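Local coordinates for protein CRISPR system CMR subunit Cmr7 1 (Sulfolobus solfataricus, PDB 2X5Q) that belongs to the Cmr7 family of antiviral CRISPR proteins, possibly forms homodimers and is part of the crRNA-containing CMR ribonucleoprotein complex, at residues C78-G83 / N187-K192. Sequence-based numbering, arbitrary orientation.
Sequences CDYVKG and NYYSIK
Tyr189 and Tyr80 form a T-shaped aromatic pair where strand 188-193, paired antiparallel with strand 139-144 in a two-stranded sheet, crosses strand 80-86 of the mixed sheet. The evidence for a crossing rather than a continued sheet is the 120° between the directions of 80-83 and 188-192 and a single backbone hydrogen bond, Tyr189 N to Tyr80 O (2.9 Å).

Tyr189 can be followed outward. Its CB lies beside Tyr80 O; chi1 of -77° sets CG anti to the carbonyl carbon, and CG sits near Asp79 OD1. The ring then divides its neighbours: CD1 meets Asp79 OD1 at 3.5 Å, while CD2 lies against the backbone N and O of Tyr80. Asp79 CA lies over one ring face, toward the rim. Further out, Tyr189 CE2 meets Cys78 O at 3.5 Å. The same atom lies over one face of the Tyr80 ring, offset toward its rim (Tyr189 CE2 to Tyr80 CE2, 3.6 Å). Ring planes at 79° and centroids 5.0 Å apart establish the edge-to-face geometry. Asp79 OD2 is itself anchored by a hydrogen bond with Thr74 OG1 and a salt bridge to Lys105 NZ of the second subunit, which brings this corner within reach of that subunit.

At the edge of the Tyr80 ring, in its plane, lies Asn187 O, which Lys82 CE also approaches (3.6 Å). Lys82 NZ hydrogen-bonds to Ile185 O and to a water shared with Asn187 ND2 and Tyr80 OH. A second water joins the two phenols, 2.7 Å from Tyr80 OH and 3.2 Å from Tyr189 OH.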
loop_
_atom_site.group_PDB
_atom_site.type_symbol
_atom_site.label_atom_id
_atom_site.label_comp_id
_atom_site.label_asym_id
_atom_site.label_seq_id
_atom_site.Cartn_x
_atom_site.Cartn_y
_atom_site.Cartn_z
ATOM N N CYS A 78 0.641 8.433 4.400
ATOM C CA CYS A 78 1.680 9.398 4.734
ATOM C C CYS A 78 3.011 8.724 5.150
ATOM O O CYS A 78 4.035 9.409 5.284
ATOM C CB CYS A 78 1.189 10.356 5.819
ATOM S SG CYS A 78 -0.260 11.424 5.329
ATOM N N ASP A 79 3.004 7.403 5.354
ATOM C CA ASP A 79 4.256 6.648 5.528
ATOM C C ASP A 79 4.865 6.358 4.170
ATOM O O ASP A 79 4.133 6.102 3.202
ATOM C CB ASP A 79 4.031 5.317 6.246
ATOM C CG ASP A 79 3.698 5.479 7.721
ATOM O OD1 ASP A 79 3.948 6.562 8.304
ATOM O OD2 ASP A 79 3.184 4.500 8.299
ATOM N N TYR A 80 6.197 6.402 4.096
ATOM C CA TYR A 80 6.912 5.971 2.906
ATOM C C TYR A 80 8.330 5.527 3.224
ATOM O O TYR A 80 8.939 5.933 4.236
ATOM C CB TYR A 80 6.961 7.060 1.818
ATOM C CG TYR A 80 7.449 8.396 2.319
ATOM C CD1 TYR A 80 8.808 8.670 2.454
ATOM C CD2 TYR A 80 6.547 9.382 2.688
ATOM C CE1 TYR A 80 9.257 9.909 2.936
ATOM C CE2 TYR A 80 6.980 10.604 3.155
ATOM C CZ TYR A 80 8.329 10.868 3.286
ATOM O OH TYR A 80 8.717 12.099 3.770
ATOM N N VAL A 81 8.856 4.705 2.327
ATOM C CA VAL A 81 10.283 4.416 2.296
ATOM C C VAL A 81 10.705 4.663 0.844
ATOM O O VAL A 81 9.990 4.294 -0.073
ATOM C CB VAL A 81 10.576 2.975 2.743
ATOM C CG1 VAL A 81 12.104 2.712 2.800
ATOM C CG2 VAL A 81 9.912 2.686 4.108
ATOM N N LYS A 82 11.841 5.322 0.646
ATOM C CA LYS A 82 12.387 5.528 -0.692
ATOM C C LYS A 82 13.578 4.605 -0.930
ATOM O O LYS A 82 14.234 4.145 0.010
ATOM C CB LYS A 82 12.806 6.982 -0.874
ATOM C CG LYS A 82 11.656 7.993 -0.620
ATOM C CD LYS A 82 12.103 9.414 -0.848
ATOM C CE LYS A 82 11.466 10.375 0.136
ATOM N NZ LYS A 82 11.895 11.781 -0.144
ATOM N N GLY A 83 13.821 4.305 -2.200
ATOM C CA GLY A 83 14.937 3.478 -2.592
ATOM C C GLY A 83 15.212 3.573 -4.077
ATOM O O GLY A 83 14.544 4.320 -4.831
ATOM N N ASN A 187 14.845 10.542 3.045
ATOM C CA ASN A 187 14.080 10.454 4.272
ATOM C C ASN A 187 13.144 9.249 4.166
ATOM O O ASN A 187 12.769 8.832 3.061
ATOM C CB ASN A 187 13.251 11.708 4.484
ATOM C CG ASN A 187 14.054 12.966 4.366
ATOM O OD1 ASN A 187 15.190 13.036 4.831
ATOM N ND2 ASN A 187 13.463 13.988 3.753
ATOM N N TYR A 188 12.777 8.689 5.309
ATOM C CA TYR A 188 11.941 7.500 5.352
ATOM C C TYR A 188 11.281 7.348 6.719
ATOM O O TYR A 188 11.601 8.069 7.678
ATOM C CB TYR A 188 12.753 6.242 5.004
ATOM C CG TYR A 188 13.913 5.943 5.953
ATOM C CD1 TYR A 188 13.788 5.007 6.963
ATOM C CD2 TYR A 188 15.128 6.601 5.830
ATOM C CE1 TYR A 188 14.850 4.730 7.844
ATOM C CE2 TYR A 188 16.196 6.327 6.688
ATOM C CZ TYR A 188 16.045 5.392 7.693
ATOM O OH TYR A 188 17.081 5.133 8.552
ATOM N N TYR A 189 10.319 6.433 6.782
ATOM C CA TYR A 189 9.619 6.124 8.022
ATOM C C TYR A 189 10.056 4.739 8.472
ATOM O O TYR A 189 10.031 3.786 7.689
ATOM C CB TYR A 189 8.102 6.191 7.824
ATOM C CG TYR A 189 7.592 7.609 7.786
ATOM C CD1 TYR A 189 6.980 8.174 8.893
ATOM C CD2 TYR A 189 7.748 8.398 6.641
ATOM C CE1 TYR A 189 6.526 9.488 8.867
ATOM C CE2 TYR A 189 7.290 9.710 6.611
ATOM C CZ TYR A 189 6.687 10.239 7.722
ATOM O OH TYR A 189 6.253 11.522 7.704
ATOM N N SER A 190 10.533 4.645 9.705
ATOM C CA SER A 190 10.893 3.349 10.266
ATOM C C SER A 190 9.904 3.001 11.352
ATOM O O SER A 190 9.376 3.883 12.031
ATOM C CB SER A 190 12.322 3.331 10.805
ATOM O OG SER A 190 12.423 3.960 12.043
ATOM N N ILE A 191 9.641 1.711 11.490
ATOM C CA ILE A 191 8.671 1.215 12.444
ATOM C C ILE A 191 9.409 0.391 13.485
ATOM O O ILE A 191 10.329 -0.362 13.155
ATOM C CB ILE A 191 7.547 0.421 11.736
ATOM C CG1 ILE A 191 6.487 -0.051 12.733
ATOM C CG2 ILE A 191 8.110 -0.738 10.910
ATOM C CD1 ILE A 191 5.185 -0.459 12.054
ATOM N N LYS A 192 9.008 0.558 14.738
ATOM C CA LYS A 192 9.650 -0.104 15.867
ATOM C C LYS A 192 8.595 -0.493 16.902
ATOM O O LYS A 192 7.586 0.205 17.066
ATOM C CB LYS A 192 10.686 0.835 16.495
ATOM C CG LYS A 192 11.349 0.268 17.731
ATOM C CD LYS A 192 12.304 1.224 18.399
ATOM C CE LYS A 192 12.796 0.630 19.725
ATOM N NZ LYS A 192 13.494 -0.687 19.500
HETATM O O HOH W 1 6.980 13.481 5.303
HETATM O O HOH W 2 11.039 13.224 2.438
#